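Local coordinates for citrate synthase (Sulfolobus solfataricus, PDB 1O7X), which is a largely helical dimeric protein of the citrate synthase family, from a thermoacidophilic archaeon, at residues 93-104 against 203-214; 43-51 against 61-69. All coordinates share one frame; numbering follows the deposited sequence.

Helix packing near in sequence and helix packing far apart in sequence are both seen in this largely helical chain. From the N terminus, contact 2 comes first: helix 44-53 is followed, after a short connection, by helix 59-70, and 43-51 meets 61-69 across a gap of nine residues. Contact 1 opens later and spans 98 residues, mostly helix, before 203-214 returns to 93-104. The two loops follow in series, neither nested nor crossed, and their centres lie 24 Å apart. Contact 1 ties together two helices that also meet the second subunit, whereas no other chain of the assembly touches the two segments of contact 2. Helices 116-138 and 330-352 have side chains against both contacts.

Contact 1. Residues 93-104 against 203-214; sequences IGLLEVGTAALA and YSSLTAALAALK
Helices 93-104 and 203-213 run almost antiparallel, their axes 163° apart and approaching to 8.2 Å, with Ile93 beside Lys214 at one end and Ala104 beside Tyr203 at the other. At the latter end, CB of Leu103 lies over one face of the Tyr203 ring, 3.9 Å from its centroid, in a CH-pi contact. The CB atoms of Ala104 and Tyr203 meet at 3.6 Å, near where the backbones come together. Midway, two threonines slide past each other in opposite directions. Thr100 OG1 lies 3.2 Å from Thr207 OG1, a weak hydrogen bond at best, since its one proton may instead go to Leu96 O or Glu97 O, while Thr207 OG1 donates to Tyr203 O within its own helix, from above the carbonyl plane. The pair is part of the mainly helical citrate synthase fold and also faces the second subunit of the dimer, where Thr207 packs on Thr207 of that subunit. CD1 of Leu210 touches both Leu96 CB, at 3.8 Å, and the Thr100 side chain, while Trp342 of helix 330-352 also touches Leu210. The extended Glu97 chain carries its carboxylate past Ala211, and OE2 is hydrogen-bonded to Ser204 of the second subunit. Ile93 has CG1 beside the backbone N (chi1 -64°) and CG2 anti to it, which sets the CG2 methyl 3.5 Å from Lys214 CB, and CD1 reaches Leu213 CD2 at 4.0 Å.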
ATOM      1  N   ILE A  93     -12.835  -3.569   3.566  1.00 21.59           N
ATOM      2  CA  ILE A  93     -11.676  -3.025   2.827  1.00 21.91           C
ATOM      3  C   ILE A  93     -10.498  -3.990   2.947  1.00 22.32           C
ATOM      4  O   ILE A  93      -9.747  -4.184   1.996  1.00 21.99           O
ATOM      5  CB  ILE A  93     -11.319  -1.621   3.331  1.00 20.48           C
ATOM      6  CG1 ILE A  93     -12.444  -0.634   3.058  1.00 19.85           C
ATOM      7  CG2 ILE A  93      -9.978  -1.152   2.783  1.00 19.99           C
ATOM      8  CD1 ILE A  93     -13.187  -0.689   1.740  1.00 18.50           C
ATOM      9  N   GLY A  94     -10.385  -4.640   4.107  1.00 23.15           N
ATOM     10  CA  GLY A  94      -9.378  -5.610   4.456  1.00 23.18           C
ATOM     11  C   GLY A  94      -9.472  -6.790   3.497  1.00 24.26           C
ATOM     12  O   GLY A  94      -8.490  -7.259   2.913  1.00 23.63           O
ATOM     13  N   LEU A  95     -10.719  -7.245   3.334  1.00 25.26           N
ATOM     14  CA  LEU A  95     -10.964  -8.382   2.438  1.00 25.82           C
ATOM     15  C   LEU A  95     -10.599  -7.939   1.035  1.00 27.26           C
ATOM     16  O   LEU A  95     -10.051  -8.756   0.322  1.00 29.42           O
ATOM     17  CB  LEU A  95     -12.386  -8.897   2.489  1.00 26.11           C
ATOM     18  CG  LEU A  95     -12.957  -9.584   3.725  1.00 25.82           C
ATOM     19  CD1 LEU A  95     -14.438  -9.902   3.559  1.00 24.71           C
ATOM     20  CD2 LEU A  95     -12.227 -10.878   4.039  1.00 25.41           C
ATOM     21  N   LEU A  96     -10.880  -6.699   0.625  1.00 28.09           N
ATOM     22  CA  LEU A  96     -10.535  -6.234  -0.709  1.00 27.20           C
ATOM     23  C   LEU A  96      -9.024  -6.292  -0.873  1.00 27.00           C
ATOM     24  O   LEU A  96      -8.547  -6.987  -1.772  1.00 26.72           O
ATOM     25  CB  LEU A  96     -11.086  -4.845  -0.934  1.00 28.45           C
ATOM     26  CG  LEU A  96     -12.279  -4.509  -1.801  1.00 28.18           C
ATOM     27  CD1 LEU A  96     -12.899  -5.700  -2.513  1.00 27.51           C
ATOM     28  CD2 LEU A  96     -13.307  -3.746  -0.967  1.00 27.43           C
ATOM     29  N   GLU A  97      -8.269  -5.680   0.017  1.00 27.66           N
ATOM     30  CA  GLU A  97      -6.810  -5.756   0.094  1.00 28.28           C
ATOM     31  C   GLU A  97      -6.286  -7.176  -0.141  1.00 28.50           C
ATOM     32  O   GLU A  97      -5.381  -7.480  -0.950  1.00 29.00           O
ATOM     33  CB  GLU A  97      -6.476  -5.247   1.483  1.00 28.93           C
ATOM     34  CG  GLU A  97      -5.217  -4.513   1.874  1.00 30.96           C
ATOM     35  CD  GLU A  97      -5.328  -4.042   3.316  1.00 32.42           C
ATOM     36  OE1 GLU A  97      -5.572  -4.921   4.183  1.00 34.74           O
ATOM     37  OE2 GLU A  97      -5.217  -2.860   3.667  1.00 32.31           O
ATOM     38  N   VAL A  98      -6.860  -8.159   0.557  1.00 26.63           N
ATOM     39  CA  VAL A  98      -6.450  -9.541   0.355  1.00 27.02           C
ATOM     40  C   VAL A  98      -6.664  -9.980  -1.087  1.00 27.41           C
ATOM     41  O   VAL A  98      -5.872 -10.705  -1.678  1.00 26.81           O
ATOM     42  CB  VAL A  98      -7.266 -10.437   1.296  1.00 27.39           C
ATOM     43  CG1 VAL A  98      -7.021 -11.887   0.973  1.00 27.62           C
ATOM     44  CG2 VAL A  98      -6.914 -10.168   2.743  1.00 27.60           C
ATOM     45  N   GLY A  99      -7.831  -9.672  -1.662  1.00 28.22           N
ATOM     46  CA  GLY A  99      -8.196 -10.033  -3.017  1.00 27.88           C
ATOM     47  C   GLY A  99      -7.327  -9.344  -4.062  1.00 28.75           C
ATOM     48  O   GLY A  99      -6.990  -9.972  -5.077  1.00 29.06           O
ATOM     49  N   THR A 100      -6.949  -8.081  -3.839  1.00 27.99           N
ATOM     50  CA  THR A 100      -6.121  -7.407  -4.842  1.00 28.83           C
ATOM     51  C   THR A 100      -4.684  -7.902  -4.771  1.00 28.80           C
ATOM     52  O   THR A 100      -4.008  -8.047  -5.789  1.00 28.57           O
ATOM     53  CB  THR A 100      -6.220  -5.882  -4.674  1.00 29.85           C
ATOM     54  OG1 THR A 100      -6.315  -5.618  -3.264  1.00 31.20           O
ATOM     55  CG2 THR A 100      -7.462  -5.325  -5.350  1.00 29.60           C
ATOM     56  N   ALA A 101      -4.216  -8.180  -3.547  1.00 27.29           N
ATOM     57  CA  ALA A 101      -2.921  -8.810  -3.356  1.00 25.66           C
ATOM     58  C   ALA A 101      -2.956 -10.201  -3.991  1.00 25.24           C
ATOM     59  O   ALA A 101      -2.014 -10.589  -4.711  1.00 25.08           O
ATOM     60  CB  ALA A 101      -2.515  -8.885  -1.891  1.00 25.22           C
ATOM     61  N   ALA A 102      -4.044 -10.956  -3.775  1.00 24.38           N
ATOM     62  CA  ALA A 102      -4.033 -12.293  -4.414  1.00 24.87           C
ATOM     63  C   ALA A 102      -3.893 -12.096  -5.911  1.00 24.56           C
ATOM     64  O   ALA A 102      -2.868 -12.510  -6.450  1.00 22.30           O
ATOM     65  CB  ALA A 102      -5.108 -13.220  -3.917  1.00 23.85           C
ATOM     66  N   LEU A 103      -4.724 -11.303  -6.576  1.00 27.38           N
ATOM     67  CA  LEU A 103      -4.565 -11.021  -8.008  1.00 28.84           C
ATOM     68  C   LEU A 103      -3.213 -10.463  -8.445  1.00 29.56           C
ATOM     69  O   LEU A 103      -2.674 -10.785  -9.521  1.00 28.61           O
ATOM     70  CB  LEU A 103      -5.673 -10.051  -8.430  1.00 28.93           C
ATOM     71  CG  LEU A 103      -7.080 -10.641  -8.612  1.00 27.90           C
ATOM     72  CD1 LEU A 103      -8.129  -9.539  -8.614  1.00 26.10           C
ATOM     73  CD2 LEU A 103      -7.088 -11.423  -9.910  1.00 27.68           C
ATOM     74  N   ALA A 104      -2.562  -9.633  -7.642  1.00 31.58           N
ATOM     75  CA  ALA A 104      -1.267  -9.071  -8.001  1.00 34.13           C
ATOM     76  C   ALA A 104      -0.212 -10.164  -8.156  1.00 36.50           C
ATOM     77  O   ALA A 104       0.618 -10.117  -9.060  1.00 37.17           O
ATOM     78  CB  ALA A 104      -0.811  -8.070  -6.955  1.00 32.67           C
ATOM     79  N   TYR A 203      -2.383  -3.972  -9.772  1.00 27.97           N
ATOM     80  CA  TYR A 203      -3.082  -4.615  -8.648  1.00 26.71           C
ATOM     81  C   TYR A 203      -2.375  -4.268  -7.343  1.00 26.29           C
ATOM     82  O   TYR A 203      -3.012  -3.937  -6.342  1.00 26.51           O
ATOM     83  CB  TYR A 203      -3.175  -6.108  -8.766  1.00 27.20           C
ATOM     84  CG  TYR A 203      -4.040  -6.649  -9.874  1.00 29.20           C
ATOM     85  CD1 TYR A 203      -3.448  -7.300 -10.951  1.00 29.06           C
ATOM     86  CD2 TYR A 203      -5.425  -6.549  -9.841  1.00 30.61           C
ATOM     87  CE1 TYR A 203      -4.195  -7.823 -11.967  1.00 30.42           C
ATOM     88  CE2 TYR A 203      -6.193  -7.084 -10.866  1.00 32.38           C
ATOM     89  CZ  TYR A 203      -5.570  -7.732 -11.913  1.00 32.87           C
ATOM     90  OH  TYR A 203      -6.320  -8.259 -12.954  1.00 35.26           O
ATOM     91  N   SER A 204      -1.037  -4.227  -7.384  1.00 25.08           N
ATOM     92  CA  SER A 204      -0.318  -3.799  -6.187  1.00 24.41           C
ATOM     93  C   SER A 204      -0.592  -2.348  -5.825  1.00 25.23           C
ATOM     94  O   SER A 204      -0.743  -2.003  -4.643  1.00 25.62           O
ATOM     95  CB  SER A 204       1.154  -4.115  -6.382  1.00 23.51           C
ATOM     96  OG  SER A 204       1.367  -5.497  -6.155  1.00 22.35           O
ATOM     97  N   SER A 205      -0.717  -1.436  -6.802  1.00 24.79           N
ATOM     98  CA  SER A 205      -0.985  -0.032  -6.470  1.00 23.30           C
ATOM     99  C   SER A 205      -2.366   0.102  -5.841  1.00 22.14           C
ATOM    100  O   SER A 205      -2.641   0.849  -4.906  1.00 18.10           O
ATOM    101  CB  SER A 205      -0.777   0.820  -7.720  1.00 23.75           C
ATOM    102  OG  SER A 205       0.281   0.256  -8.463  1.00 24.09           O
ATOM    103  N   LEU A 206      -3.292  -0.695  -6.385  1.00 23.27           N
ATOM    104  CA  LEU A 206      -4.632  -0.708  -5.789  1.00 25.86           C
ATOM    105  C   LEU A 206      -4.532  -1.198  -4.343  1.00 25.66           C
ATOM    106  O   LEU A 206      -5.051  -0.563  -3.419  1.00 26.25           O
ATOM    107  CB  LEU A 206      -5.578  -1.492  -6.682  1.00 28.08           C
ATOM    108  CG  LEU A 206      -6.202  -0.733  -7.866  1.00 30.28           C
ATOM    109  CD1 LEU A 206      -7.064  -1.665  -8.712  1.00 30.98           C
ATOM    110  CD2 LEU A 206      -7.069   0.419  -7.397  1.00 29.93           C
ATOM    111  N   THR A 207      -3.755  -2.246  -4.053  1.00 24.60           N
ATOM    112  CA  THR A 207      -3.596  -2.775  -2.709  1.00 22.28           C
ATOM    113  C   THR A 207      -3.121  -1.623  -1.844  1.00 21.12           C
ATOM    114  O   THR A 207      -3.704  -1.381  -0.782  1.00 21.77           O
ATOM    115  CB  THR A 207      -2.692  -4.015  -2.655  1.00 22.77           C
ATOM    116  OG1 THR A 207      -3.193  -5.105  -3.449  1.00 22.62           O
ATOM    117  CG2 THR A 207      -2.569  -4.572  -1.238  1.00 22.04           C
ATOM    118  N   ALA A 208      -2.122  -0.867  -2.285  1.00 19.73           N
ATOM    119  CA  ALA A 208      -1.643   0.286  -1.536  1.00 19.88           C
ATOM    120  C   ALA A 208      -2.758   1.292  -1.220  1.00 21.44           C
ATOM    121  O   ALA A 208      -2.859   1.756  -0.059  1.00 22.25           O
ATOM    122  CB  ALA A 208      -0.517   0.962  -2.300  1.00 18.47           C
ATOM    123  N   ALA A 209      -3.567   1.689  -2.210  1.00 20.94           N
ATOM    124  CA  ALA A 209      -4.682   2.597  -2.050  1.00 20.90           C
ATOM    125  C   ALA A 209      -5.712   2.074  -1.049  1.00 20.80           C
ATOM    126  O   ALA A 209      -6.197   2.803  -0.187  1.00 20.19           O
ATOM    127  CB  ALA A 209      -5.492   2.822  -3.326  1.00 22.19           C
ATOM    128  N   LEU A 210      -6.026   0.797  -1.195  1.00 21.26           N
ATOM    129  CA  LEU A 210      -6.956   0.135  -0.295  1.00 22.82           C
ATOM    130  C   LEU A 210      -6.426   0.023   1.130  1.00 23.35           C
ATOM    131  O   LEU A 210      -7.212   0.119   2.088  1.00 25.09           O
ATOM    132  CB  LEU A 210      -7.275  -1.267  -0.807  1.00 23.59           C
ATOM    133  CG  LEU A 210      -8.121  -1.329  -2.095  1.00 23.49           C
ATOM    134  CD1 LEU A 210      -8.319  -2.788  -2.484  1.00 22.74           C
ATOM    135  CD2 LEU A 210      -9.430  -0.588  -1.904  1.00 23.24           C
ATOM    136  N   ALA A 211      -5.122  -0.078   1.342  1.00 22.55           N
ATOM    137  CA  ALA A 211      -4.607  -0.145   2.701  1.00 21.37           C
ATOM    138  C   ALA A 211      -4.742   1.196   3.391  1.00 21.57           C
ATOM    139  O   ALA A 211      -4.979   1.263   4.587  1.00 20.82           O
ATOM    140  CB  ALA A 211      -3.142  -0.545   2.684  1.00 21.87           C
ATOM    141  N   ALA A 212      -4.547   2.262   2.622  1.00 23.19           N
ATOM    142  CA  ALA A 212      -4.628   3.606   3.180  1.00 24.60           C
ATOM    143  C   ALA A 212      -6.097   3.947   3.405  1.00 25.14           C
ATOM    144  O   ALA A 212      -6.384   4.533   4.443  1.00 24.44           O
ATOM    145  CB  ALA A 212      -3.980   4.694   2.336  1.00 24.26           C
ATOM    146  N   LEU A 213      -6.981   3.430   2.554  1.00 25.86           N
ATOM    147  CA  LEU A 213      -8.405   3.725   2.643  1.00 26.20           C
ATOM    148  C   LEU A 213      -9.060   3.203   3.903  1.00 27.35           C
ATOM    149  O   LEU A 213     -10.073   3.711   4.393  1.00 29.59           O
ATOM    150  CB  LEU A 213      -9.169   3.075   1.502  1.00 25.79           C
ATOM    151  CG  LEU A 213     -10.670   3.200   1.389  1.00 27.05           C
ATOM    152  CD1 LEU A 213     -11.132   4.649   1.244  1.00 26.69           C
ATOM    153  CD2 LEU A 213     -11.148   2.383   0.184  1.00 27.54           C
ATOM    154  N   LYS A 214      -8.460   2.132   4.398  1.00 26.77           N
ATOM    155  CA  LYS A 214      -8.984   1.460   5.576  1.00 25.65           C
ATOM    156  C   LYS A 214      -8.816   2.324   6.794  1.00 26.19           C
ATOM    157  O   LYS A 214      -9.646   2.190   7.705  1.00 28.54           O
ATOM    158  CB  LYS A 214      -8.332   0.095   5.587  1.00 24.73           C
ATOM    159  CG  LYS A 214      -8.670  -0.816   6.735  1.00 24.26           C
ATOM    160  CD  LYS A 214      -8.154  -2.229   6.480  1.00 24.25           C
ATOM    161  CE  LYS A 214      -8.588  -3.140   7.625  1.00 24.07           C
ATOM    162  NZ  LYS A 214      -8.214  -2.597   8.949  1.00 23.52           N
TER

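Contact 2. Residues 43-51 against 61-69; sequences SYEETIYLM and ELNDLKAKL
Helices 44-51 and 61-69 pack nearly at right angles, their axes 103° apart and 9.8 Å distant at closest, and the backbones come nearest where Glu46 faces Leu62 and Glu45 faces Lys66. Leu65 is the central wedge. Its CG, trans to the backbone N (chi1 169°), carries the two methyls toward helix 44-51: CD2 lies 3.8 Å from Tyr49 CB, near the plane of the Tyr49 ring and at its edge, while CD1 meets Ile48 CG2 at 4.2 Å. One turn further along, Leu69 CD1 comes to 3.8 Å from Glu45 CG; one turn back, Leu62 CD1 rests against Glu46 CB at the same separation. The helices, consecutive in the chain and joined by a short connection, form a roughly perpendicular pair within the mainly helical citrate synthase fold; Ile121 and Ile124 of helix 116-138 contact Leu65 and Ile48 respectively. Helix 44-51 begins with Ser43 as its N-cap, whose OG accepts from Glu46 N at 3.0 Å. The bent chain of Glu45 crosses Lys66 at about a right angle, bringing aliphatic carbons together; its OE2 accepts from Phe152 N, and Lys66 NZ donates to Asp150 O, so each polar end has a partner outside the pair. At the start of 61-69, Tyr49 OH sits 3.2 Å from Glu61 OE2, with ring and carboxylate planes 34° apart, while Glu61 OE1 accepts from Thr58 N.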
ATOM      1  N   SER A  43     -23.422   6.732 -19.059  1.00 51.68           N
ATOM      2  CA  SER A  43     -23.253   5.715 -18.049  1.00 51.00           C
ATOM      3  C   SER A  43     -21.865   5.703 -17.391  1.00 50.64           C
ATOM      4  O   SER A  43     -20.924   6.400 -17.800  1.00 50.78           O
ATOM      5  CB  SER A  43     -23.338   4.360 -18.770  1.00 51.09           C
ATOM      6  OG  SER A  43     -22.115   4.251 -19.492  1.00 50.80           O
ATOM      7  N   TYR A  44     -21.706   4.749 -16.458  1.00 48.55           N
ATOM      8  CA  TYR A  44     -20.406   4.521 -15.841  1.00 46.81           C
ATOM      9  C   TYR A  44     -19.401   4.093 -16.912  1.00 45.32           C
ATOM     10  O   TYR A  44     -18.279   4.579 -16.934  1.00 45.12           O
ATOM     11  CB  TYR A  44     -20.427   3.488 -14.714  1.00 46.74           C
ATOM     12  CG  TYR A  44     -19.082   3.343 -14.017  1.00 46.26           C
ATOM     13  CD1 TYR A  44     -18.351   4.448 -13.613  1.00 45.32           C
ATOM     14  CD2 TYR A  44     -18.538   2.089 -13.780  1.00 46.51           C
ATOM     15  CE1 TYR A  44     -17.140   4.323 -12.987  1.00 45.44           C
ATOM     16  CE2 TYR A  44     -17.316   1.948 -13.153  1.00 46.37           C
ATOM     17  CZ  TYR A  44     -16.619   3.071 -12.752  1.00 46.39           C
ATOM     18  OH  TYR A  44     -15.391   2.930 -12.124  1.00 46.48           O
ATOM     19  N   GLU A  45     -19.794   3.249 -17.844  1.00 44.46           N
ATOM     20  CA  GLU A  45     -18.976   2.788 -18.946  1.00 44.29           C
ATOM     21  C   GLU A  45     -18.408   3.932 -19.782  1.00 45.09           C
ATOM     22  O   GLU A  45     -17.243   3.930 -20.205  1.00 45.85           O
ATOM     23  CB  GLU A  45     -19.814   1.874 -19.849  1.00 42.45           C
ATOM     24  CG  GLU A  45     -20.066   0.486 -19.308  1.00 41.64           C
ATOM     25  CD  GLU A  45     -21.398   0.316 -18.617  1.00 41.20           C
ATOM     26  OE1 GLU A  45     -21.985   1.341 -18.218  1.00 41.09           O
ATOM     27  OE2 GLU A  45     -21.885  -0.825 -18.469  1.00 40.63           O
ATOM     28  N   GLU A  46     -19.216   4.957 -20.028  1.00 45.70           N
ATOM     29  CA  GLU A  46     -18.800   6.098 -20.819  1.00 47.04           C
ATOM     30  C   GLU A  46     -17.772   6.892 -20.020  1.00 46.16           C
ATOM     31  O   GLU A  46     -16.815   7.416 -20.576  1.00 45.95           O
ATOM     32  CB  GLU A  46     -19.997   6.967 -21.228  1.00 49.15           C
ATOM     33  CG  GLU A  46     -19.565   8.111 -22.160  1.00 50.95           C
ATOM     34  CD  GLU A  46     -20.660   9.130 -22.385  1.00 51.31           C
ATOM     35  OE1 GLU A  46     -21.250   9.558 -21.380  1.00 51.82           O
ATOM     36  OE2 GLU A  46     -20.957   9.493 -23.539  1.00 52.34           O
ATOM     37  N   THR A  47     -17.936   6.924 -18.697  1.00 45.14           N
ATOM     38  CA  THR A  47     -16.985   7.575 -17.803  1.00 42.70           C
ATOM     39  C   THR A  47     -15.691   6.772 -17.740  1.00 41.04           C
ATOM     40  O   THR A  47     -14.591   7.328 -17.570  1.00 41.55           O
ATOM     41  CB  THR A  47     -17.577   7.778 -16.401  1.00 42.04           C
ATOM     42  OG1 THR A  47     -18.828   8.459 -16.510  1.00 41.01           O
ATOM     43  CG2 THR A  47     -16.627   8.604 -15.548  1.00 41.76           C
ATOM     44  N   ILE A  48     -15.788   5.453 -17.898  1.00 38.45           N
ATOM     45  CA  ILE A  48     -14.555   4.666 -17.919  1.00 37.72           C
ATOM     46  C   ILE A  48     -13.781   5.110 -19.160  1.00 38.19           C
ATOM     47  O   ILE A  48     -12.701   5.681 -19.010  1.00 39.16           O
ATOM     48  CB  ILE A  48     -14.803   3.168 -17.936  1.00 36.67           C
ATOM     49  CG1 ILE A  48     -15.450   2.734 -16.620  1.00 35.58           C
ATOM     50  CG2 ILE A  48     -13.496   2.437 -18.159  1.00 36.71           C
ATOM     51  CD1 ILE A  48     -16.071   1.367 -16.730  1.00 34.83           C
ATOM     52  N   TYR A  49     -14.387   5.000 -20.335  1.00 38.40           N
ATOM     53  CA  TYR A  49     -13.789   5.426 -21.587  1.00 38.28           C
ATOM     54  C   TYR A  49     -13.163   6.815 -21.552  1.00 37.55           C
ATOM     55  O   TYR A  49     -12.027   6.971 -22.011  1.00 37.67           O
ATOM     56  CB  TYR A  49     -14.820   5.389 -22.761  1.00 38.92           C
ATOM     57  CG  TYR A  49     -14.067   5.501 -24.079  1.00 38.63           C
ATOM     58  CD1 TYR A  49     -13.698   4.380 -24.803  1.00 38.21           C
ATOM     59  CD2 TYR A  49     -13.708   6.750 -24.571  1.00 39.11           C
ATOM     60  CE1 TYR A  49     -12.998   4.501 -25.988  1.00 38.29           C
ATOM     61  CE2 TYR A  49     -13.004   6.886 -25.754  1.00 39.05           C
ATOM     62  CZ  TYR A  49     -12.659   5.748 -26.451  1.00 38.95           C
ATOM     63  OH  TYR A  49     -11.949   5.891 -27.618  1.00 40.56           O
ATOM     64  N   LEU A  50     -13.881   7.827 -21.098  1.00 36.18           N
ATOM     65  CA  LEU A  50     -13.423   9.201 -21.019  1.00 36.08           C
ATOM     66  C   LEU A  50     -12.221   9.394 -20.105  1.00 36.56           C
ATOM     67  O   LEU A  50     -11.245  10.114 -20.329  1.00 36.70           O
ATOM     68  CB  LEU A  50     -14.605  10.065 -20.529  1.00 35.30           C
ATOM     69  CG  LEU A  50     -14.329  11.527 -20.201  1.00 35.25           C
ATOM     70  CD1 LEU A  50     -13.705  12.227 -21.400  1.00 35.16           C
ATOM     71  CD2 LEU A  50     -15.555  12.304 -19.736  1.00 34.77           C
ATOM     72  N   MET A  51     -12.312   8.759 -18.934  1.00 36.89           N
ATOM     73  CA  MET A  51     -11.237   8.895 -17.948  1.00 35.93           C
ATOM     74  C   MET A  51      -9.976   8.282 -18.542  1.00 35.55           C
ATOM     75  O   MET A  51      -8.940   8.936 -18.575  1.00 34.68           O
ATOM     76  CB  MET A  51     -11.725   8.290 -16.636  1.00 34.87           C
ATOM     77  CG  MET A  51     -12.665   9.218 -15.881  1.00 33.07           C
ATOM     78  SD  MET A  51     -11.868  10.739 -15.381  1.00 32.90           S
ATOM     79  CE  MET A  51     -12.474  11.004 -13.732  1.00 32.36           C
ATOM     80  N   GLU A  61     -17.130   2.650 -30.103  1.00 63.93           N
ATOM     81  CA  GLU A  61     -15.975   2.663 -29.211  1.00 62.44           C
ATOM     82  C   GLU A  61     -16.485   2.230 -27.835  1.00 62.30           C
ATOM     83  O   GLU A  61     -15.961   1.306 -27.212  1.00 62.77           O
ATOM     84  CB  GLU A  61     -15.355   4.047 -29.125  1.00 61.39           C
ATOM     85  CG  GLU A  61     -14.432   4.412 -30.268  1.00 60.41           C
ATOM     86  CD  GLU A  61     -13.960   5.849 -30.179  1.00 59.89           C
ATOM     87  OE1 GLU A  61     -14.700   6.679 -29.613  1.00 59.42           O
ATOM     88  OE2 GLU A  61     -12.848   6.140 -30.670  1.00 60.00           O
ATOM     89  N   LEU A  62     -17.608   2.848 -27.442  1.00 60.95           N
ATOM     90  CA  LEU A  62     -18.228   2.471 -26.185  1.00 60.26           C
ATOM     91  C   LEU A  62     -18.677   1.019 -26.212  1.00 60.31           C
ATOM     92  O   LEU A  62     -18.625   0.341 -25.176  1.00 61.16           O
ATOM     93  CB  LEU A  62     -19.402   3.392 -25.867  1.00 59.34           C
ATOM     94  CG  LEU A  62     -20.111   3.107 -24.541  1.00 58.97           C
ATOM     95  CD1 LEU A  62     -20.622   4.398 -23.928  1.00 59.23           C
ATOM     96  CD2 LEU A  62     -21.245   2.120 -24.749  1.00 58.39           C
ATOM     97  N   ASN A  63     -19.121   0.510 -27.401  1.00 58.43           N
ATOM     98  CA  ASN A  63     -19.624  -0.880 -27.408  1.00 57.69           C
ATOM     99  C   ASN A  63     -18.469  -1.854 -27.292  1.00 55.38           C
ATOM    100  O   ASN A  63     -18.676  -2.882 -26.654  1.00 53.59           O
ATOM    101  CB  ASN A  63     -20.487  -1.105 -28.635  1.00 59.52           C
ATOM    102  CG  ASN A  63     -21.228  -2.425 -28.722  1.00 63.82           C
ATOM    103  OD1 ASN A  63     -21.279  -3.322 -27.815  1.00 63.25           O
ATOM    104  ND2 ASN A  63     -21.899  -2.603 -29.903  1.00 60.80           N
ATOM    105  N   ASP A  64     -17.311  -1.570 -27.858  1.00 57.72           N
ATOM    106  CA  ASP A  64     -16.188  -2.489 -27.727  1.00 57.25           C
ATOM    107  C   ASP A  64     -15.775  -2.506 -26.251  1.00 55.82           C
ATOM    108  O   ASP A  64     -15.745  -3.589 -25.665  1.00 56.14           O
ATOM    109  CB  ASP A  64     -14.953  -2.173 -28.555  1.00 58.54           C
ATOM    110  CG  ASP A  64     -15.243  -1.799 -29.996  1.00 58.98           C
ATOM    111  OD1 ASP A  64     -15.907  -2.644 -30.645  1.00 59.45           O
ATOM    112  OD2 ASP A  64     -14.816  -0.699 -30.412  1.00 58.57           O
ATOM    113  N   LEU A  65     -15.549  -1.335 -25.654  1.00 53.15           N
ATOM    114  CA  LEU A  65     -15.200  -1.293 -24.236  1.00 51.90           C
ATOM    115  C   LEU A  65     -16.148  -2.197 -23.455  1.00 51.57           C
ATOM    116  O   LEU A  65     -15.747  -3.122 -22.752  1.00 50.92           O
ATOM    117  CB  LEU A  65     -15.203   0.128 -23.689  1.00 51.18           C
ATOM    118  CG  LEU A  65     -15.117   0.359 -22.181  1.00 50.20           C
ATOM    119  CD1 LEU A  65     -13.703   0.212 -21.676  1.00 49.71           C
ATOM    120  CD2 LEU A  65     -15.584   1.764 -21.810  1.00 50.33           C
ATOM    121  N   LYS A  66     -17.443  -1.995 -23.636  1.00 52.08           N
ATOM    122  CA  LYS A  66     -18.489  -2.769 -22.989  1.00 52.81           C
ATOM    123  C   LYS A  66     -18.247  -4.264 -23.109  1.00 52.02           C
ATOM    124  O   LYS A  66     -18.355  -5.002 -22.137  1.00 51.47           O
ATOM    125  CB  LYS A  66     -19.842  -2.399 -23.594  1.00 54.20           C
ATOM    126  CG  LYS A  66     -20.409  -1.091 -23.050  1.00 55.58           C
ATOM    127  CD  LYS A  66     -21.897  -1.055 -23.383  1.00 56.72           C
ATOM    128  CE  LYS A  66     -22.652  -0.029 -22.568  1.00 57.55           C
ATOM    129  NZ  LYS A  66     -24.119  -0.149 -22.823  1.00 59.20           N
ATOM    130  N   ALA A  67     -17.924  -4.701 -24.322  1.00 51.71           N
ATOM    131  CA  ALA A  67     -17.621  -6.091 -24.606  1.00 51.46           C
ATOM    132  C   ALA A  67     -16.374  -6.484 -23.810  1.00 51.25           C
ATOM    133  O   ALA A  67     -16.373  -7.473 -23.081  1.00 51.12           O
ATOM    134  CB  ALA A  67     -17.411  -6.311 -26.087  1.00 51.70           C
ATOM    135  N   LYS A  68     -15.347  -5.646 -23.906  1.00 51.55           N
ATOM    136  CA  LYS A  68     -14.141  -5.907 -23.120  1.00 52.59           C
ATOM    137  C   LYS A  68     -14.557  -6.114 -21.671  1.00 51.57           C
ATOM    138  O   LYS A  68     -14.358  -7.243 -21.191  1.00 51.86           O
ATOM    139  CB  LYS A  68     -13.081  -4.849 -23.366  1.00 54.17           C
ATOM    140  CG  LYS A  68     -11.702  -5.260 -22.864  1.00 56.17           C
ATOM    141  CD  LYS A  68     -10.948  -6.118 -23.864  1.00 57.58           C
ATOM    142  CE  LYS A  68     -10.052  -7.116 -23.127  1.00 58.33           C
ATOM    143  NZ  LYS A  68     -10.301  -8.506 -23.627  1.00 58.62           N
ATOM    144  N   LEU A  69     -15.212  -5.177 -20.992  1.00 50.10           N
ATOM    145  CA  LEU A  69     -15.662  -5.434 -19.625  1.00 48.74           C
ATOM    146  C   LEU A  69     -16.254  -6.830 -19.498  1.00 49.64           C
ATOM    147  O   LEU A  69     -15.683  -7.657 -18.788  1.00 50.73           O
ATOM    148  CB  LEU A  69     -16.717  -4.475 -19.096  1.00 46.33           C
ATOM    149  CG  LEU A  69     -16.353  -3.020 -18.854  1.00 44.90           C
ATOM    150  CD1 LEU A  69     -17.591  -2.217 -18.491  1.00 44.38           C
ATOM    151  CD2 LEU A  69     -15.291  -2.886 -17.782  1.00 44.12           C
TER